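Local coordinates for protein SsfX3 (Streptomyces sp. SF2575, PDB 3SKV) that probably transfers a salicylyl group to a tetracycline intermediate, using a GDSL/SGNH-type acyltransferase domain joined to a jelly-roll domain, at residues G46-Q51 with D219-S224; Q81-R86 with L159-Q164; Y100-P105 with L163-A168; L120-V125 with A201-R206. The protein carries 1 engineered substitution. All blocks are in the same frame, centred on the assembly; numbering follows the deposited sequence.

Overall arrangement
Contacts 1 and 4 join the N-terminal jelly-roll domain to the GDSL/SGNH domain; contacts 2 and 3 lie inside the jelly roll. Contact 4 is buried and centres on one carboxylate oxygen with three donors, whereas contact 1 is partly buried and relies on waters and a weakly bonded amide. Contact 2 joins two loops by backbone bonds and a threonine hydroxyl; contact 3 pairs regular antiparallel strands, with a largely apolar face and a charged one. Contacts 2 and 3 share Leu163 and Gln164, and Phe165 packs on Thr82, Leu159 and Pro160. Arg86 of contact 2 reaches Asp219 and Leu220 of contact 1, while Pro160 touches Leu120 and Leu159 touches Pro204 of contact 4.

Contact 1: residues G46-Q51 with D219-S224; sequences GAVSLQ and DLQSLS
Gln221 lays its terminal amide alongside the Gly46 carbonyl, and the Val48 side chain crosses that of Gln221 at about a right angle. The glutamine leaves the strand with CG anti to the backbone N (chi1 174°) and then bends at chi2, which folds NE2 back to within 2.9 Å of Gly46 O. This bond is weak, since the N-H points well off the oxygen, at 122°. NE2 also reaches Ser222 O in a second weak bond, at 3.4 Å. Val48 sets CG2 against the amide, 3.7 Å from NE2, and the same methyl approaches Leu223 CD2 at 4.5 Å. Two waters bind the backbone: one donates to Gly46 O and accepts from Ser222 N (2.9 Å), the other accepts from Gly46 N (2.9 Å) and donates to Asp219 OD1 (2.8 Å). A classic beta bulge, with Val48 and Ser49 opposite Trp60, begins the 49-53 strand, and Val48 also touches Leu239 of helix 234-242. Between these two segments the polar link is thus made by water and one weak amide bond, while Arg86 supplies the direct ionic tie, a salt bridge to Asp219.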
loop_
_atom_site.group_PDB
_atom_site.type_symbol
_atom_site.label_atom_id
_atom_site.label_comp_id
_atom_site.label_asym_id
_atom_site.label_seq_id
_atom_site.Cartn_x
_atom_site.Cartn_y
_atom_site.Cartn_z
ATOM N N GLY A 46 8.172 0.608 -3.712
ATOM C CA GLY A 46 7.082 -0.072 -3.015
ATOM C C GLY A 46 7.150 -1.586 -3.063
ATOM O O GLY A 46 6.222 -2.257 -2.586
ATOM N N ALA A 47 8.244 -2.149 -3.626
ATOM C CA ALA A 47 8.445 -3.621 -3.648
ATOM C C ALA A 47 9.581 -3.998 -2.681
ATOM O O ALA A 47 10.580 -3.286 -2.591
ATOM C CB ALA A 47 8.755 -4.111 -5.057
ATOM N N VAL A 48 9.408 -5.078 -1.922
ATOM C CA VAL A 48 10.410 -5.558 -0.969
ATOM C C VAL A 48 11.397 -6.477 -1.696
ATOM O O VAL A 48 12.604 -6.345 -1.520
ATOM C CB VAL A 48 9.710 -6.209 0.235
ATOM C CG1 VAL A 48 10.697 -6.929 1.146
ATOM C CG2 VAL A 48 8.906 -5.164 1.012
ATOM N N SER A 49 10.901 -7.371 -2.547
ATOM C CA SER A 49 11.778 -8.213 -3.352
ATOM C C SER A 49 11.221 -8.369 -4.748
ATOM O O SER A 49 10.047 -8.055 -4.975
ATOM C CB SER A 49 12.030 -9.569 -2.698
ATOM O OG SER A 49 10.824 -10.275 -2.520
ATOM N N LEU A 50 12.077 -8.812 -5.695
ATOM C CA LEU A 50 11.689 -9.076 -7.077
ATOM C C LEU A 50 11.940 -10.538 -7.366
ATOM O O LEU A 50 13.051 -11.011 -7.161
ATOM C CB LEU A 50 12.425 -8.150 -8.073
ATOM C CG LEU A 50 12.446 -6.661 -7.714
ATOM C CD1 LEU A 50 13.599 -5.959 -8.376
ATOM C CD2 LEU A 50 11.116 -5.981 -8.015
ATOM N N GLN A 51 10.894 -11.273 -7.759
ATOM C CA GLN A 51 10.961 -12.715 -8.053
ATOM C C GLN A 51 11.087 -12.948 -9.547
ATOM O O GLN A 51 10.236 -12.536 -10.320
ATOM C CB GLN A 51 9.722 -13.455 -7.512
ATOM C CG GLN A 51 9.774 -14.956 -7.744
ATOM C CD GLN A 51 8.504 -15.662 -7.355
ATOM O OE1 GLN A 51 7.413 -15.374 -7.863
ATOM N NE2 GLN A 51 8.626 -16.627 -6.459
ATOM N N ASP A 219 8.293 8.292 -0.568
ATOM C CA ASP A 219 8.462 7.026 -1.257
ATOM C C ASP A 219 7.684 5.953 -0.414
ATOM O O ASP A 219 8.180 5.413 0.588
ATOM C CB ASP A 219 9.951 6.673 -1.366
ATOM C CG ASP A 219 10.276 5.458 -2.201
ATOM O OD1 ASP A 219 9.361 4.638 -2.452
ATOM O OD2 ASP A 219 11.455 5.300 -2.570
ATOM N N LEU A 220 6.457 5.687 -0.836
ATOM C CA LEU A 220 5.564 4.737 -0.200
ATOM C C LEU A 220 6.001 3.271 -0.291
ATOM O O LEU A 220 6.528 2.834 -1.316
ATOM C CB LEU A 220 4.158 4.902 -0.809
ATOM C CG LEU A 220 3.110 3.851 -0.459
ATOM C CD1 LEU A 220 2.704 3.969 1.017
ATOM C CD2 LEU A 220 1.926 3.961 -1.371
ATOM N N GLN A 221 5.677 2.555 0.781
ATOM C CA GLN A 221 5.806 1.118 0.908
ATOM C C GLN A 221 4.625 0.643 1.758
ATOM O O GLN A 221 4.564 0.897 2.952
ATOM C CB GLN A 221 7.125 0.718 1.556
ATOM C CG GLN A 221 7.232 -0.772 1.829
ATOM C CD GLN A 221 7.417 -1.597 0.568
ATOM O OE1 GLN A 221 8.400 -1.441 -0.146
ATOM N NE2 GLN A 221 6.477 -2.487 0.302
ATOM N N SER A 222 3.683 -0.030 1.112
ATOM C CA SER A 222 2.485 -0.561 1.742
ATOM C C SER A 222 2.739 -1.985 2.194
ATOM O O SER A 222 3.231 -2.815 1.422
ATOM C CB SER A 222 1.314 -0.545 0.759
ATOM O OG SER A 222 0.201 -1.274 1.273
ATOM N N LEU A 223 2.424 -2.260 3.445
ATOM C CA LEU A 223 2.463 -3.576 4.051
ATOM C C LEU A 223 1.071 -3.807 4.641
ATOM O O LEU A 223 0.910 -4.430 5.693
ATOM C CB LEU A 223 3.568 -3.703 5.108
ATOM C CG LEU A 223 5.005 -3.589 4.634
ATOM C CD1 LEU A 223 5.934 -3.620 5.776
ATOM C CD2 LEU A 223 5.372 -4.688 3.679
ATOM N N SER A 224 0.057 -3.273 3.935
ATOM C CA SER A 224 -1.379 -3.412 4.184
ATOM C C SER A 224 -1.866 -4.646 3.415
ATOM O O SER A 224 -1.835 -4.667 2.184
ATOM C CB SER A 224 -2.127 -2.186 3.673
ATOM O OG SER A 224 -2.343 -1.233 4.701
HETATM O O HOH W 1 3.769 -0.740 -1.682
HETATM O O HOH W 2 9.742 1.933 -1.710
#

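Contact 2: residues Q81-R86 with L159-Q164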
loop_
_atom_site.group_PDB
_atom_site.type_symbol
_atom_site.label_atom_id
_atom_site.label_comp_id
_atom_site.label_asym_id
_atom_site.label_seq_id
_atom_site.Cartn_x
_atom_site.Cartn_y
_atom_site.Cartn_z
ATOM N N GLN A 81 0.581 -9.177 -4.508
ATOM C CA GLN A 81 -0.351 -8.199 -5.078
ATOM C C GLN A 81 0.358 -6.862 -5.079
ATOM O O GLN A 81 0.921 -6.454 -4.056
ATOM C CB GLN A 81 -1.673 -8.166 -4.331
ATOM C CG GLN A 81 -2.554 -9.364 -4.684
ATOM C CD GLN A 81 -3.791 -9.452 -3.827
ATOM O OE1 GLN A 81 -4.183 -8.500 -3.130
ATOM N NE2 GLN A 81 -4.417 -10.621 -3.848
ATOM N N THR A 82 0.431 -6.249 -6.263
ATOM C CA THR A 82 1.227 -5.056 -6.565
ATOM C C THR A 82 0.689 -3.689 -6.079
ATOM O O THR A 82 1.002 -2.642 -6.665
ATOM C CB THR A 82 1.709 -5.115 -7.990
ATOM O OG1 THR A 82 0.566 -5.219 -8.825
ATOM C CG2 THR A 82 2.638 -6.290 -8.236
ATOM N N SER A 83 -0.028 -3.711 -4.949
ATOM C CA SER A 83 -0.610 -2.548 -4.298
ATOM C C SER A 83 0.473 -1.585 -3.755
ATOM O O SER A 83 1.307 -1.967 -2.918
ATOM C CB SER A 83 -1.538 -3.006 -3.183
ATOM O OG SER A 83 -2.498 -1.994 -2.940
ATOM N N GLY A 84 0.470 -0.360 -4.286
ATOM C CA GLY A 84 1.445 0.675 -3.938
ATOM C C GLY A 84 2.790 0.470 -4.623
ATOM O O GLY A 84 3.749 1.183 -4.334
ATOM N N VAL A 85 2.875 -0.520 -5.525
ATOM C CA VAL A 85 4.119 -0.804 -6.246
ATOM C C VAL A 85 4.168 0.043 -7.518
ATOM O O VAL A 85 3.177 0.147 -8.260
ATOM C CB VAL A 85 4.337 -2.324 -6.545
ATOM C CG1 VAL A 85 5.631 -2.562 -7.357
ATOM C CG2 VAL A 85 4.341 -3.152 -5.260
ATOM N N ARG A 86 5.325 0.657 -7.767
ATOM C CA ARG A 86 5.512 1.409 -9.000
ATOM C C ARG A 86 6.834 1.184 -9.677
ATOM O O ARG A 86 7.808 0.839 -9.021
ATOM C CB ARG A 86 5.041 2.876 -8.946
ATOM C CG ARG A 86 5.637 3.664 -7.866
ATOM C CD ARG A 86 4.736 3.879 -6.685
ATOM N NE ARG A 86 5.529 4.688 -5.779
ATOM C CZ ARG A 86 6.043 4.266 -4.643
ATOM N NH1 ARG A 86 5.678 3.100 -4.137
ATOM N NH2 ARG A 86 6.859 5.046 -3.955
ATOM N N LEU A 159 1.381 0.091 -10.622
ATOM C CA LEU A 159 0.876 -1.262 -10.838
ATOM C C LEU A 159 -0.495 -1.491 -10.182
ATOM O O LEU A 159 -0.809 -0.800 -9.208
ATOM C CB LEU A 159 1.940 -2.283 -10.356
ATOM C CG LEU A 159 3.388 -2.153 -10.954
ATOM C CD1 LEU A 159 4.173 -3.453 -10.748
ATOM C CD2 LEU A 159 3.358 -1.851 -12.469
ATOM N N PRO A 160 -1.330 -2.416 -10.730
ATOM C CA PRO A 160 -2.660 -2.664 -10.150
ATOM C C PRO A 160 -2.653 -3.064 -8.677
ATOM O O PRO A 160 -1.747 -3.744 -8.205
ATOM C CB PRO A 160 -3.244 -3.756 -11.063
ATOM C CG PRO A 160 -2.044 -4.420 -11.652
ATOM C CD PRO A 160 -1.107 -3.293 -11.903
ATOM N N THR A 161 -3.695 -2.634 -7.974
ATOM C CA THR A 161 -3.880 -2.771 -6.533
ATOM C C THR A 161 -4.367 -4.099 -5.959
ATOM O O THR A 161 -3.959 -4.444 -4.846
ATOM C CB THR A 161 -4.635 -1.558 -5.962
ATOM O OG1 THR A 161 -5.798 -1.317 -6.751
ATOM C CG2 THR A 161 -3.779 -0.296 -5.914
ATOM N N LEU A 162 -5.242 -4.828 -6.652
ATOM C CA LEU A 162 -5.776 -6.086 -6.101
ATOM C C LEU A 162 -5.382 -7.324 -6.931
ATOM O O LEU A 162 -6.084 -8.350 -6.913
ATOM C CB LEU A 162 -7.314 -5.956 -5.968
ATOM C CG LEU A 162 -7.804 -4.738 -5.158
ATOM C CD1 LEU A 162 -9.194 -4.267 -5.614
ATOM C CD2 LEU A 162 -7.687 -4.988 -3.658
ATOM N N LEU A 163 -4.243 -7.223 -7.636
ATOM C CA LEU A 163 -3.764 -8.223 -8.565
ATOM C C LEU A 163 -2.289 -8.505 -8.410
ATOM O O LEU A 163 -1.519 -7.624 -8.038
ATOM C CB LEU A 163 -3.926 -7.603 -9.964
ATOM C CG LEU A 163 -5.101 -7.951 -10.894
ATOM C CD1 LEU A 163 -6.441 -7.948 -10.201
ATOM C CD2 LEU A 163 -5.153 -6.955 -12.019
ATOM N N GLN A 164 -1.874 -9.691 -8.846
ATOM C CA GLN A 164 -0.462 -10.035 -8.968
ATOM C C GLN A 164 -0.094 -9.606 -10.403
ATOM O O GLN A 164 -0.801 -9.942 -11.348
ATOM C CB GLN A 164 -0.230 -11.534 -8.777
ATOM C CG GLN A 164 -0.483 -11.999 -7.360
ATOM C CD GLN A 164 -0.290 -13.492 -7.210
ATOM O OE1 GLN A 164 0.559 -14.123 -7.854
ATOM N NE2 GLN A 164 -1.025 -14.077 -6.290
HETATM O O HOH W 3 0.350 0.788 -7.289
#
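Val85 O is gripped twice, by Leu159 N at 3.0 Å and by a water that also donates to Leu159 O. The peptide N-H arrives nearly along the C=O axis. Further on, Thr82 gives two bonds: its backbone N reaches Leu163 O at 3.0 Å, and its hydroxyl OG1 donates to Pro160 O at 2.8 Å, in the carbonyl plane and on a lone pair. OG1 is put there by a chi1 of 58°, between the backbone N and the carbonyl carbon, while CG2 is left to approach Leu159 CD1. Leu159 CD1 also packs on Val85 CG1 at 3.8 Å, the two side chains crossing obliquely. Residues Thr82 to Val85 form a type II beta turn, with Gly84 at its positive-phi position; Arg86 NH1 bonds to Gly84 O at 2.7 Å, in the guanidinium plane. Gln81 is stretched beyond CG and runs along the backbone of Leu162 and Leu163, with CG 3.8 Å from Leu163 C and CD 4.0 Å from Leu162 O. An alanine here would strip off that cover and is likely to leave the Leu162 and Leu163 carbonyls less closely packed. Both segments are loops at strand ends: 81-86 leads into strand 86-91, whose neighbour, strand 153-158, is joined to strand 164-172 by the other loop. Phe165 of strand 164-172, Pro59 of strand 56-60 and Leu121 of strand 120-125 pack against the junction, while Leu162 touches Cys196 and Arg199 of the GDSL domain.

Contact 3: residues Y100-P105 with L163-A168; sequences YEAVGP and LQFRLA
Phe165 pushes the end of its ring against Tyr100, with CZ 3.5 Å from Tyr100 CB, and so reaches diagonally past Ala102, its direct partner across the strands. Its CG lies anti to the backbone N (chi1 -175°), which swings the ring along the sheet toward the tyrosine. The two rings are nearly parallel, at 10°, but slid apart with centroids 5.5 Å from each other, so they barely overlap. The small Ala102 makes a low point between Leu163 and Phe165: its CB meets Leu163 CD2 at 3.9 Å and Phe165 CD1 at 4.4 Å. Beyond the strand, Leu163 CD1 rests on Gly104 CA at 4.0 Å. On the other face Glu101 and Arg166 run side by side in the same direction, and Glu101 OE1 meets NH1 at the guanidinium edge at 3.0 Å, the two planar groups turned 77° apart. Val103 CG2 fits beside that guanidinium, 3.8 Å from NH2. A leucine in place of Arg166 would probably leave the Glu101 carboxylate without its charge partner and Val103 CG2 less covered. Trp56 lies against both charged chains. Four backbone bonds join the antiparallel strands 100-103 and 164-167 of the jelly roll. The face of Tyr100, Ala102 and Phe165 is thus largely apolar and buried, with Tyr100 OH satisfied by Lys136 N, while the partly exposed other face is tied by charge.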
loop_
_atom_site.group_PDB
_atom_site.type_symbol
_atom_site.label_atom_id
_atom_site.label_comp_id
_atom_site.label_asym_id
_atom_site.label_seq_id
_atom_site.Cartn_x
_atom_site.Cartn_y
_atom_site.Cartn_z
ATOM N N TYR A 100 3.123 -8.128 -20.126
ATOM C CA TYR A 100 2.709 -8.470 -18.782
ATOM C C TYR A 100 1.744 -9.641 -18.701
ATOM O O TYR A 100 1.213 -10.133 -19.704
ATOM C CB TYR A 100 2.044 -7.213 -18.139
ATOM C CG TYR A 100 0.663 -6.914 -18.697
ATOM C CD1 TYR A 100 0.508 -6.199 -19.878
ATOM C CD2 TYR A 100 -0.490 -7.381 -18.061
ATOM C CE1 TYR A 100 -0.759 -5.951 -20.413
ATOM C CE2 TYR A 100 -1.762 -7.129 -18.582
ATOM C CZ TYR A 100 -1.891 -6.418 -19.762
ATOM O OH TYR A 100 -3.145 -6.167 -20.285
ATOM N N GLU A 101 1.456 -10.016 -17.456
ATOM C CA GLU A 101 0.484 -11.027 -17.075
ATOM C C GLU A 101 -0.056 -10.561 -15.729
ATOM O O GLU A 101 0.732 -10.264 -14.821
ATOM C CB GLU A 101 1.117 -12.418 -16.984
ATOM C CG GLU A 101 0.060 -13.516 -16.881
ATOM C CD GLU A 101 0.532 -14.909 -16.509
ATOM O OE1 GLU A 101 1.696 -15.058 -16.064
ATOM O OE2 GLU A 101 -0.281 -15.853 -16.642
ATOM N N ALA A 102 -1.389 -10.405 -15.634
ATOM C CA ALA A 102 -2.057 -9.964 -14.402
ATOM C C ALA A 102 -2.956 -11.077 -13.886
ATOM O O ALA A 102 -3.855 -11.538 -14.600
ATOM C CB ALA A 102 -2.841 -8.679 -14.631
ATOM N N VAL A 103 -2.651 -11.567 -12.681
ATOM C CA VAL A 103 -3.407 -12.673 -12.087
ATOM C C VAL A 103 -4.252 -12.172 -10.914
ATOM O O VAL A 103 -3.713 -11.665 -9.918
ATOM C CB VAL A 103 -2.519 -13.883 -11.676
ATOM C CG1 VAL A 103 -3.372 -15.079 -11.320
ATOM C CG2 VAL A 103 -1.538 -14.259 -12.771
ATOM N N GLY A 104 -5.562 -12.337 -11.043
ATOM C CA GLY A 104 -6.509 -11.966 -10.004
ATOM C C GLY A 104 -6.608 -13.045 -8.945
ATOM O O GLY A 104 -6.177 -14.181 -9.189
ATOM N N PRO A 105 -7.185 -12.730 -7.751
ATOM C CA PRO A 105 -7.332 -13.766 -6.703
ATOM C C PRO A 105 -8.270 -14.899 -7.121
ATOM O O PRO A 105 -9.272 -14.646 -7.802
ATOM C CB PRO A 105 -7.856 -12.988 -5.482
ATOM C CG PRO A 105 -7.657 -11.531 -5.809
ATOM C CD PRO A 105 -7.747 -11.437 -7.303
ATOM N N LEU A 163 -4.243 -7.223 -7.636
ATOM C CA LEU A 163 -3.764 -8.223 -8.565
ATOM C C LEU A 163 -2.289 -8.505 -8.410
ATOM O O LEU A 163 -1.519 -7.624 -8.038
ATOM C CB LEU A 163 -3.926 -7.603 -9.964
ATOM C CG LEU A 163 -5.101 -7.951 -10.894
ATOM C CD1 LEU A 163 -6.441 -7.948 -10.201
ATOM C CD2 LEU A 163 -5.153 -6.955 -12.019
ATOM N N GLN A 164 -1.874 -9.691 -8.846
ATOM C CA GLN A 164 -0.462 -10.035 -8.968
ATOM C C GLN A 164 -0.094 -9.606 -10.403
ATOM O O GLN A 164 -0.801 -9.942 -11.348
ATOM C CB GLN A 164 -0.230 -11.534 -8.777
ATOM C CG GLN A 164 -0.483 -11.999 -7.360
ATOM C CD GLN A 164 -0.290 -13.492 -7.210
ATOM O OE1 GLN A 164 0.559 -14.123 -7.854
ATOM N NE2 GLN A 164 -1.025 -14.077 -6.290
ATOM N N PHE A 165 0.939 -8.812 -10.556
ATOM C CA PHE A 165 1.351 -8.295 -11.868
ATOM C C PHE A 165 2.793 -8.706 -12.154
ATOM O O PHE A 165 3.663 -8.428 -11.338
ATOM C CB PHE A 165 1.229 -6.762 -11.876
ATOM C CG PHE A 165 1.512 -6.091 -13.204
ATOM C CD1 PHE A 165 0.483 -5.850 -14.114
ATOM C CD2 PHE A 165 2.792 -5.631 -13.508
ATOM C CE1 PHE A 165 0.736 -5.199 -15.315
ATOM C CE2 PHE A 165 3.052 -4.992 -14.717
ATOM C CZ PHE A 165 2.020 -4.758 -15.607
ATOM N N ARG A 166 3.042 -9.378 -13.287
ATOM C CA ARG A 166 4.385 -9.837 -13.685
ATOM C C ARG A 166 4.762 -9.160 -14.993
ATOM O O ARG A 166 3.874 -8.862 -15.786
ATOM C CB ARG A 166 4.449 -11.388 -13.839
ATOM C CG ARG A 166 3.697 -12.124 -12.746
ATOM C CD ARG A 166 4.115 -13.551 -12.504
ATOM N NE ARG A 166 3.200 -14.180 -11.544
ATOM C CZ ARG A 166 2.235 -15.042 -11.863
ATOM N NH1 ARG A 166 2.037 -15.389 -13.128
ATOM N NH2 ARG A 166 1.464 -15.564 -10.918
ATOM N N LEU A 167 6.055 -8.906 -15.236
ATOM C CA LEU A 167 6.515 -8.275 -16.492
ATOM C C LEU A 167 7.508 -9.197 -17.147
ATOM O O LEU A 167 8.330 -9.819 -16.465
ATOM C CB LEU A 167 7.306 -6.964 -16.301
ATOM C CG LEU A 167 6.838 -5.816 -15.462
ATOM C CD1 LEU A 167 7.051 -6.107 -13.938
ATOM C CD2 LEU A 167 7.631 -4.554 -15.860
ATOM N N ALA A 168 7.587 -9.111 -18.456
ATOM C CA ALA A 168 8.576 -9.861 -19.227
ATOM C C ALA A 168 9.463 -8.911 -20.054
ATOM O O ALA A 168 10.615 -9.236 -20.332
ATOM C CB ALA A 168 7.878 -10.866 -20.134
#

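Contact 4: residues L120-V125 with A201-R206; sequences LLDVLV and AASPSR
Asp122 points from strand 120-125 into the loop 201-206, and each of its atoms finds a neighbour on the way. CB, the first, lies 3.8 Å from Ser205 OG. CG, anti to the carbonyl carbon (chi1 -79°), carries the carboxylate in between Ser203 and Ser205. OD1 rests 3.2 Å from Ser203 CB and has its hydrogen bond elsewhere, with Thr132 OG1 on the adjoining strand 128-134. OD2 at the tip takes three donors: Ser203 OG at 2.6 Å on the syn lone pair, and Ser205 OG at 2.5 Å with Ser205 N at 2.9 Å on the anti side, both some 30° or more out of the carboxylate plane. Three donors on one buried oxygen hold the carboxylate against rotation and would tend to stabilise its negative charge. Strand 120-125 belongs to the antiparallel jelly-roll sheet, and 201-206 is the loop of the GDSL/SGNH domain between strand 187-192 and helix 208-216, so the aspartate pins one domain to the other. The bond from Arg206 N to Ser203 O closes a turn whose Pro204 and Ser205 have type I backbone angles, which sets the two serines to flank OD2. Ser203 OG in turn is gripped side-on by Arg206 NE and NH2, and Ala202 CB sits over one face of that guanidinium, 3.6 Å above its plane. Pro204 presses CG against Leu120 O at 3.2 Å, Leu120 CD1 reaches Ala202 O, and Leu124 CD1 packs on Ser205 CB at 3.6 Å.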
loop_
_atom_site.group_PDB
_atom_site.type_symbol
_atom_site.label_atom_id
_atom_site.label_comp_id
_atom_site.label_asym_id
_atom_site.label_seq_id
_atom_site.Cartn_x
_atom_site.Cartn_y
_atom_site.Cartn_z
ATOM N N LEU A 120 -6.770 -1.749 -13.479
ATOM C CA LEU A 120 -6.148 -0.526 -13.991
ATOM C C LEU A 120 -4.680 -0.402 -13.621
ATOM O O LEU A 120 -4.245 -0.897 -12.587
ATOM C CB LEU A 120 -6.927 0.748 -13.582
ATOM C CG LEU A 120 -8.443 0.822 -13.933
ATOM C CD1 LEU A 120 -9.108 1.965 -13.190
ATOM C CD2 LEU A 120 -8.684 0.931 -15.463
ATOM N N LEU A 121 -3.933 0.254 -14.495
ATOM C CA LEU A 121 -2.523 0.548 -14.405
ATOM C C LEU A 121 -2.467 2.039 -14.720
ATOM O O LEU A 121 -3.061 2.497 -15.704
ATOM C CB LEU A 121 -1.780 -0.298 -15.480
ATOM C CG LEU A 121 -0.240 -0.211 -15.771
ATOM C CD1 LEU A 121 0.276 1.177 -16.023
ATOM C CD2 LEU A 121 0.586 -1.080 -14.891
ATOM N N ASP A 122 -1.795 2.806 -13.859
ATOM C CA ASP A 122 -1.648 4.234 -14.080
ATOM C C ASP A 122 -0.278 4.540 -14.601
ATOM O O ASP A 122 0.706 3.943 -14.154
ATOM C CB ASP A 122 -1.918 5.036 -12.805
ATOM C CG ASP A 122 -3.394 5.232 -12.486
ATOM O OD1 ASP A 122 -4.242 4.874 -13.341
ATOM O OD2 ASP A 122 -3.704 5.754 -11.383
ATOM N N VAL A 123 -0.222 5.480 -15.552
ATOM C CA VAL A 123 1.010 5.985 -16.137
ATOM C C VAL A 123 1.089 7.467 -15.728
ATOM O O VAL A 123 0.258 8.294 -16.138
ATOM C CB VAL A 123 1.091 5.775 -17.683
ATOM C CG1 VAL A 123 2.438 6.227 -18.227
ATOM C CG2 VAL A 123 0.822 4.315 -18.077
ATOM N N LEU A 124 2.072 7.781 -14.876
ATOM C CA LEU A 124 2.326 9.146 -14.447
ATOM C C LEU A 124 3.559 9.656 -15.156
ATOM O O LEU A 124 4.525 8.900 -15.333
ATOM C CB LEU A 124 2.498 9.234 -12.932
ATOM C CG LEU A 124 1.234 9.502 -12.121
ATOM C CD1 LEU A 124 0.288 8.326 -12.160
ATOM C CD2 LEU A 124 1.587 9.831 -10.712
ATOM N N VAL A 125 3.512 10.909 -15.613
ATOM C CA VAL A 125 4.624 11.557 -16.294
ATOM C C VAL A 125 4.941 12.818 -15.491
ATOM O O VAL A 125 4.110 13.723 -15.422
ATOM C CB VAL A 125 4.307 11.843 -17.788
ATOM C CG1 VAL A 125 5.401 12.700 -18.431
ATOM C CG2 VAL A 125 4.116 10.542 -18.561
ATOM N N ALA A 201 -11.026 3.268 -5.062
ATOM C CA ALA A 201 -10.149 4.299 -5.609
ATOM C C ALA A 201 -10.385 4.400 -7.132
ATOM O O ALA A 201 -10.727 3.402 -7.795
ATOM C CB ALA A 201 -8.690 3.989 -5.294
ATOM N N ALA A 202 -10.274 5.627 -7.662
ATOM C CA ALA A 202 -10.471 5.898 -9.087
ATOM C C ALA A 202 -9.499 5.067 -9.942
ATOM O O ALA A 202 -9.901 4.494 -10.959
ATOM C CB ALA A 202 -10.300 7.385 -9.354
ATOM N N SER A 203 -8.246 4.950 -9.493
ATOM C CA SER A 203 -7.187 4.204 -10.180
ATOM C C SER A 203 -6.013 3.975 -9.197
ATOM O O SER A 203 -6.039 4.587 -8.122
ATOM C CB SER A 203 -6.747 4.970 -11.432
ATOM O OG SER A 203 -6.248 6.269 -11.153
ATOM N N PRO A 204 -4.969 3.143 -9.508
ATOM C CA PRO A 204 -3.893 2.894 -8.494
ATOM C C PRO A 204 -3.147 4.085 -7.894
ATOM O O PRO A 204 -2.694 3.997 -6.750
ATOM C CB PRO A 204 -2.936 1.921 -9.197
ATOM C CG PRO A 204 -3.750 1.300 -10.277
ATOM C CD PRO A 204 -4.774 2.293 -10.707
ATOM N N SER A 205 -2.966 5.176 -8.672
ATOM C CA SER A 205 -2.255 6.358 -8.181
ATOM C C SER A 205 -3.224 7.254 -7.400
ATOM O O SER A 205 -2.819 8.291 -6.865
ATOM C CB SER A 205 -1.588 7.119 -9.326
ATOM O OG SER A 205 -2.559 7.683 -10.192
ATOM N N ARG A 206 -4.492 6.811 -7.273
ATOM C CA ARG A 206 -5.498 7.608 -6.591
ATOM C C ARG A 206 -6.099 6.973 -5.343
ATOM O O ARG A 206 -7.196 7.362 -4.927
ATOM C CB ARG A 206 -6.512 8.179 -7.589
ATOM C CG ARG A 206 -5.923 9.325 -8.442
ATOM C CD ARG A 206 -6.893 9.884 -9.457
ATOM N NE ARG A 206 -7.013 8.950 -10.581
ATOM C CZ ARG A 206 -7.933 9.024 -11.542
ATOM N NH1 ARG A 206 -8.835 10.003 -11.534
ATOM N NH2 ARG A 206 -7.966 8.117 -12.511
#